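Enolase from the environmental genome shotgun sequencing of the Sargasso Sea (PDB 2QGY) is of unknown function but, as a magnesium-binding member of the enolase superfamily, probably abstracts a proton alpha to the carboxylate of an acid substrate. Local coordinates at residues T210-K215 with E239-F244; F340-P344 with L360-H365. One frame throughout, in Å; residues are numbered along the deposited sequence.

Interaction 1: residues T210-K215 with E239-F244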
loop_
_atom_site.group_PDB
_atom_site.type_symbol
_atom_site.label_atom_id
_atom_site.label_comp_id
_atom_site.label_asym_id
_atom_site.label_seq_id
_atom_site.Cartn_x
_atom_site.Cartn_y
_atom_site.Cartn_z
ATOM N N THR A 210 -18.838 2.489 18.851
ATOM C CA THR A 210 -18.305 3.806 18.516
ATOM C C THR A 210 -19.326 4.910 18.671
ATOM O O THR A 210 -19.058 5.921 19.313
ATOM C CB THR A 210 -17.749 3.804 17.081
ATOM O OG1 THR A 210 -16.753 2.787 17.000
ATOM C CG2 THR A 210 -17.143 5.137 16.715
ATOM N N LYS A 211 -20.500 4.708 18.082
ATOM C CA LYS A 211 -21.578 5.674 18.190
ATOM C C LYS A 211 -22.016 5.894 19.639
ATOM O O LYS A 211 -22.167 7.041 20.053
ATOM C CB LYS A 211 -22.746 5.266 17.298
ATOM C CG LYS A 211 -22.511 5.529 15.822
ATOM C CD LYS A 211 -23.592 4.825 15.022
ATOM C CE LYS A 211 -23.577 5.244 13.571
ATOM N NZ LYS A 211 -24.493 4.358 12.792
ATOM N N SER A 212 -22.177 4.810 20.408
ATOM C CA SER A 212 -22.575 4.931 21.805
ATOM C C SER A 212 -21.509 5.683 22.608
ATOM O O SER A 212 -21.835 6.575 23.397
ATOM C CB SER A 212 -22.879 3.555 22.402
ATOM O OG SER A 212 -23.709 2.798 21.528
ATOM N N PHE A 213 -20.236 5.352 22.371
ATOM C CA PHE A 213 -19.136 6.058 23.030
ATOM C C PHE A 213 -19.169 7.553 22.717
ATOM O O PHE A 213 -19.129 8.391 23.616
ATOM C CB PHE A 213 -17.762 5.461 22.648
ATOM C CG PHE A 213 -16.600 6.178 23.272
ATOM C CD1 PHE A 213 -16.243 5.933 24.598
ATOM C CD2 PHE A 213 -15.862 7.111 22.542
ATOM C CE1 PHE A 213 -15.176 6.592 25.192
ATOM C CE2 PHE A 213 -14.788 7.794 23.119
ATOM C CZ PHE A 213 -14.423 7.523 24.454
ATOM N N LEU A 214 -19.250 7.887 21.433
ATOM C CA LEU A 214 -19.216 9.287 21.020
ATOM C C LEU A 214 -20.396 10.093 21.581
ATOM O O LEU A 214 -20.268 11.287 21.852
ATOM C CB LEU A 214 -19.174 9.390 19.497
ATOM C CG LEU A 214 -17.838 8.927 18.888
ATOM C CD1 LEU A 214 -17.919 8.997 17.373
ATOM C CD2 LEU A 214 -16.672 9.763 19.436
ATOM N N LYS A 215 -21.528 9.419 21.769
ATOM C CA LYS A 215 -22.709 10.059 22.356
ATOM C C LYS A 215 -22.468 10.389 23.839
ATOM O O LYS A 215 -22.866 11.452 24.329
ATOM C CB LYS A 215 -23.917 9.144 22.184
ATOM C CG LYS A 215 -25.258 9.830 22.383
ATOM C CD LYS A 215 -26.389 8.947 21.830
ATOM C CE LYS A 215 -27.637 9.780 21.510
ATOM N NZ LYS A 215 -28.661 9.014 20.713
ATOM N N GLU A 239 -20.483 9.970 7.534
ATOM C CA GLU A 239 -21.613 9.720 8.430
ATOM C C GLU A 239 -21.289 10.145 9.886
ATOM O O GLU A 239 -22.082 10.833 10.538
ATOM C CB GLU A 239 -22.019 8.262 8.355
ATOM C CG GLU A 239 -22.964 7.842 9.460
ATOM C CD GLU A 239 -23.493 6.458 9.243
ATOM O OE1 GLU A 239 -23.490 6.014 8.067
ATOM O OE2 GLU A 239 -23.931 5.836 10.239
ATOM N N ILE A 240 -20.119 9.753 10.376
ATOM C CA ILE A 240 -19.663 10.154 11.717
ATOM C C ILE A 240 -19.504 11.645 11.859
ATOM O O ILE A 240 -19.994 12.240 12.835
ATOM C CB ILE A 240 -18.307 9.490 12.117
ATOM C CG1 ILE A 240 -18.491 7.987 12.359
ATOM C CG2 ILE A 240 -17.698 10.206 13.362
ATOM C CD1 ILE A 240 -19.200 7.604 13.653
ATOM N N LYS A 241 -18.808 12.261 10.910
ATOM C CA LYS A 241 -18.559 13.703 10.985
ATOM C C LYS A 241 -19.881 14.462 11.002
ATOM O O LYS A 241 -20.000 15.482 11.691
ATOM C CB LYS A 241 -17.692 14.165 9.813
ATOM C CG LYS A 241 -17.563 15.661 9.683
ATOM C CD LYS A 241 -16.486 16.042 8.693
ATOM C CE LYS A 241 -16.744 17.413 8.060
ATOM N NZ LYS A 241 -16.823 18.545 8.992
ATOM N N ASN A 242 -20.867 13.941 10.278
ATOM C CA ASN A 242 -22.178 14.594 10.132
ATOM C C ASN A 242 -23.084 14.403 11.347
ATOM O O ASN A 242 -24.019 15.192 11.558
ATOM C CB ASN A 242 -22.907 14.090 8.872
ATOM C CG ASN A 242 -22.187 14.482 7.549
ATOM O OD1 ASN A 242 -21.322 15.374 7.516
ATOM N ND2 ASN A 242 -22.559 13.811 6.461
ATOM N N THR A 243 -22.807 13.371 12.127
ATOM C CA THR A 243 -23.639 12.969 13.255
ATOM C C THR A 243 -23.218 13.668 14.527
ATOM O O THR A 243 -24.067 14.016 15.356
ATOM C CB THR A 243 -23.636 11.441 13.417
ATOM O OG1 THR A 243 -24.098 10.862 12.196
ATOM C CG2 THR A 243 -24.559 10.961 14.576
ATOM N N PHE A 244 -21.915 13.916 14.667
ATOM C CA PHE A 244 -21.382 14.462 15.916
ATOM C C PHE A 244 -20.736 15.832 15.724
ATOM O O PHE A 244 -20.269 16.160 14.636
ATOM C CB PHE A 244 -20.404 13.451 16.534
ATOM C CG PHE A 244 -21.031 12.129 16.865
ATOM C CD1 PHE A 244 -21.772 11.968 18.036
ATOM C CD2 PHE A 244 -20.917 11.045 15.999
ATOM C CE1 PHE A 244 -22.366 10.733 18.354
ATOM C CE2 PHE A 244 -21.503 9.822 16.303
ATOM C CZ PHE A 244 -22.244 9.667 17.491
#
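Residues 210-215 lie in the middle of helix 207-217, and residues 239-244 form the last turn of helix 234-243 plus the first residue beyond it. The two helical segments run in nearly the same direction, with a crossing angle of -25°. Their axes come no closer than 11.9 Å, so side chains must fill the space between the backbones. The nearest CA pairs are L214 with F244 at 7.6 Å and K211 with I240 at 8.1 Å. F244 contributes most to the contact. It leaves helical geometry, and its CA-to-CB bond points toward helix 207-217. Its ring is covered on one face by L214, whose CB sits 3.7 Å from the ring centroid and 15° off the ring normal, a CH-pi contact. F244 CZ also lies 3.7 Å from K211 O. These are neighbouring outer helices of the modified TIM barrel, (beta/alpha)7beta, as in relatives of mandelate racemase. Strands 224-226 and 248-250 are parallel neighbours in its wall. The side chain of T210 is about 13 Å from the magnesium ion, so the contact belongs to the outer layer and not to the metal site. I240 packs deeper, its CD1 4.2 Å from CD1 of L214 and 4.4 Å from CG2 of T210. I240 also touches V248 on strand 248-250, while L214 touches M246 in the loop before it. On the more open side, K211 extends with chi2 to chi4 all t, and its NZ forms a salt bridge of 3.0 Å with OE2 of E239.

Interaction 2: residues F340-P344 with L360-H365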
loop_
_atom_site.group_PDB
_atom_site.type_symbol
_atom_site.label_atom_id
_atom_site.label_comp_id
_atom_site.label_asym_id
_atom_site.label_seq_id
_atom_site.Cartn_x
_atom_site.Cartn_y
_atom_site.Cartn_z
ATOM N N PHE A 340 21.251 8.496 20.675
ATOM C CA PHE A 340 22.057 8.512 19.458
ATOM C C PHE A 340 21.973 9.836 18.683
ATOM O O PHE A 340 22.699 10.024 17.730
ATOM C CB PHE A 340 21.691 7.315 18.556
ATOM C CG PHE A 340 20.258 7.355 18.067
ATOM C CD1 PHE A 340 19.926 8.058 16.908
ATOM C CD2 PHE A 340 19.260 6.708 18.779
ATOM C CE1 PHE A 340 18.599 8.096 16.467
ATOM C CE2 PHE A 340 17.930 6.733 18.348
ATOM C CZ PHE A 340 17.607 7.436 17.187
ATOM N N CYS A 341 21.085 10.746 19.082
ATOM C CA CYS A 341 20.904 11.992 18.317
ATOM C C CYS A 341 20.925 13.183 19.264
ATOM O O CYS A 341 20.239 13.169 20.273
ATOM C CB CYS A 341 19.563 11.983 17.547
ATOM S SG CYS A 341 19.221 13.468 16.535
ATOM N N GLU A 342 21.713 14.203 18.926
ATOM C CA GLU A 342 21.629 15.492 19.625
ATOM C C GLU A 342 20.463 16.232 18.991
ATOM O O GLU A 342 20.602 16.890 17.959
ATOM C CB GLU A 342 22.964 16.257 19.516
ATOM C CG GLU A 342 24.103 15.543 20.256
ATOM C CD GLU A 342 25.526 16.082 19.969
ATOM O OE1 GLU A 342 26.482 15.341 20.297
ATOM O OE2 GLU A 342 25.713 17.205 19.417
ATOM N N LEU A 343 19.282 16.068 19.579
ATOM C CA LEU A 343 18.037 16.464 18.904
ATOM C C LEU A 343 18.036 17.914 18.450
ATOM O O LEU A 343 18.485 18.791 19.193
ATOM C CB LEU A 343 16.819 16.218 19.799
ATOM C CG LEU A 343 16.615 14.802 20.327
ATOM C CD1 LEU A 343 15.306 14.738 21.112
ATOM C CD2 LEU A 343 16.620 13.777 19.204
ATOM N N PRO A 344 17.535 18.177 17.222
ATOM C CA PRO A 344 17.595 19.543 16.678
ATOM C C PRO A 344 16.428 20.450 17.117
ATOM O O PRO A 344 16.121 21.450 16.456
ATOM C CB PRO A 344 17.552 19.292 15.172
ATOM C CG PRO A 344 16.686 18.111 15.025
ATOM C CD PRO A 344 16.915 17.238 16.263
ATOM N N LEU A 360 17.784 19.430 8.167
ATOM C CA LEU A 360 17.062 18.961 9.345
ATOM C C LEU A 360 17.858 19.093 10.627
ATOM O O LEU A 360 17.374 18.742 11.712
ATOM C CB LEU A 360 16.713 17.470 9.184
ATOM C CG LEU A 360 15.882 17.111 7.962
ATOM C CD1 LEU A 360 15.901 15.557 7.811
ATOM C CD2 LEU A 360 14.459 17.649 8.159
ATOM N N GLY A 361 19.105 19.533 10.513
ATOM C CA GLY A 361 19.896 19.779 11.722
ATOM C C GLY A 361 20.268 18.510 12.472
ATOM O O GLY A 361 20.506 18.551 13.683
ATOM N N ILE A 362 20.346 17.390 11.763
ATOM C CA ILE A 362 20.590 16.086 12.402
ATOM C C ILE A 362 22.079 15.921 12.762
ATOM O O ILE A 362 22.966 16.092 11.919
ATOM C CB ILE A 362 20.065 14.913 11.533
ATOM C CG1 ILE A 362 18.538 15.031 11.361
ATOM C CG2 ILE A 362 20.488 13.547 12.098
ATOM C CD1 ILE A 362 17.759 14.901 12.629
ATOM N N VAL A 363 22.315 15.574 14.015
ATOM C CA VAL A 363 23.631 15.198 14.501
ATOM C C VAL A 363 23.465 13.842 15.156
ATOM O O VAL A 363 22.912 13.747 16.247
ATOM C CB VAL A 363 24.153 16.222 15.548
ATOM C CG1 VAL A 363 25.517 15.782 16.138
ATOM C CG2 VAL A 363 24.286 17.630 14.942
ATOM N N ILE A 364 23.921 12.791 14.483
ATOM C CA ILE A 364 23.738 11.421 14.991
ATOM C C ILE A 364 25.092 10.754 15.211
ATOM O O ILE A 364 25.987 10.866 14.371
ATOM C CB ILE A 364 22.838 10.577 14.052
ATOM C CG1 ILE A 364 21.351 10.873 14.335
ATOM C CG2 ILE A 364 23.046 9.073 14.221
ATOM C CD1 ILE A 364 20.461 10.255 13.267
ATOM N N HIS A 365 25.208 10.068 16.345
ATOM C CA HIS A 365 26.377 9.290 16.684
ATOM C C HIS A 365 26.160 7.888 16.139
ATOM O O HIS A 365 25.468 7.063 16.743
ATOM C CB HIS A 365 26.565 9.275 18.190
ATOM C CG HIS A 365 26.886 10.617 18.770
ATOM N ND1 HIS A 365 28.140 10.933 19.253
ATOM C CD2 HIS A 365 26.126 11.726 18.938
ATOM C CE1 HIS A 365 28.135 12.177 19.698
ATOM N NE2 HIS A 365 26.926 12.683 19.515
HETATM O O HOH W 1 20.284 16.416 15.519
#
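A single beta bridge, between C341 and I364, joins two loop segments that otherwise lack regular secondary structure. The segments run roughly antiparallel, 154° apart end to end. The CA atoms of the bridged pair are only 4.4 Å apart. Two backbone hydrogen bonds flank this non-hydrogen-bonded pair: H365 N to F340 O at 2.9 Å, and E342 N to V363 O at 3.0 Å. The same two carbonyls receive CA-H...O contacts, from I364 CA to F340 O at 3.2 Å and from C341 CA to V363 O at 3.4 Å. Next to the bridge the two backbones open at L343 and I362, where a water fills the gap, and close again at P344 and G361. The water donates to E342 O at 2.5 Å and to G361 O at 2.8 Å, and accepts from V363 N at 2.7 Å. G361 has a positive phi of 69°, and a CB there would lie a tight 3.3 Å from P344 CB. On the buried side, I364 CG1 meets C341 CB at 3.8 Å and the edge of the F340 ring, at CD1, at 4.1 Å. I362 CD1 touches P344 CG at 4.1 Å. F340 and I364 also pack on L369 of helix 366-371, and L360 and I362 on V309 of helix 309-320. The bridge thus ties the two loops around the pair of strands 345-348 and 351-354. H365 is the N-cap residue of helix 366-371. Its NE2 donates to E342 OE1 at 2.8 Å, a His-carboxylate hydrogen bond at the surface. With NE2 as donor, the bond is consistent with a deprotonated E342 carboxylate.

How the interactions relate
Interaction 1 closes before interaction 2 opens along the chain, and both belong to the barrel part of the enolase fold. Their centres are 42 Å apart and their nearest atoms about 31 Å apart, on opposite sides of the chain's centre. Interaction 1 joins two outer helices, 207-217 and 234-243, of the barrel. Interaction 2 links the loops around strands 345-348 and 351-354. The mixed sheet connects the two regions: strands 224-226 and 248-250 near interaction 1 belong to it, as do 345-348 and 351-354. The magnesium ligands are D200, E226 and E252. The two contacts thus lie in separate parts of the barrel, and neither includes a metal ligand.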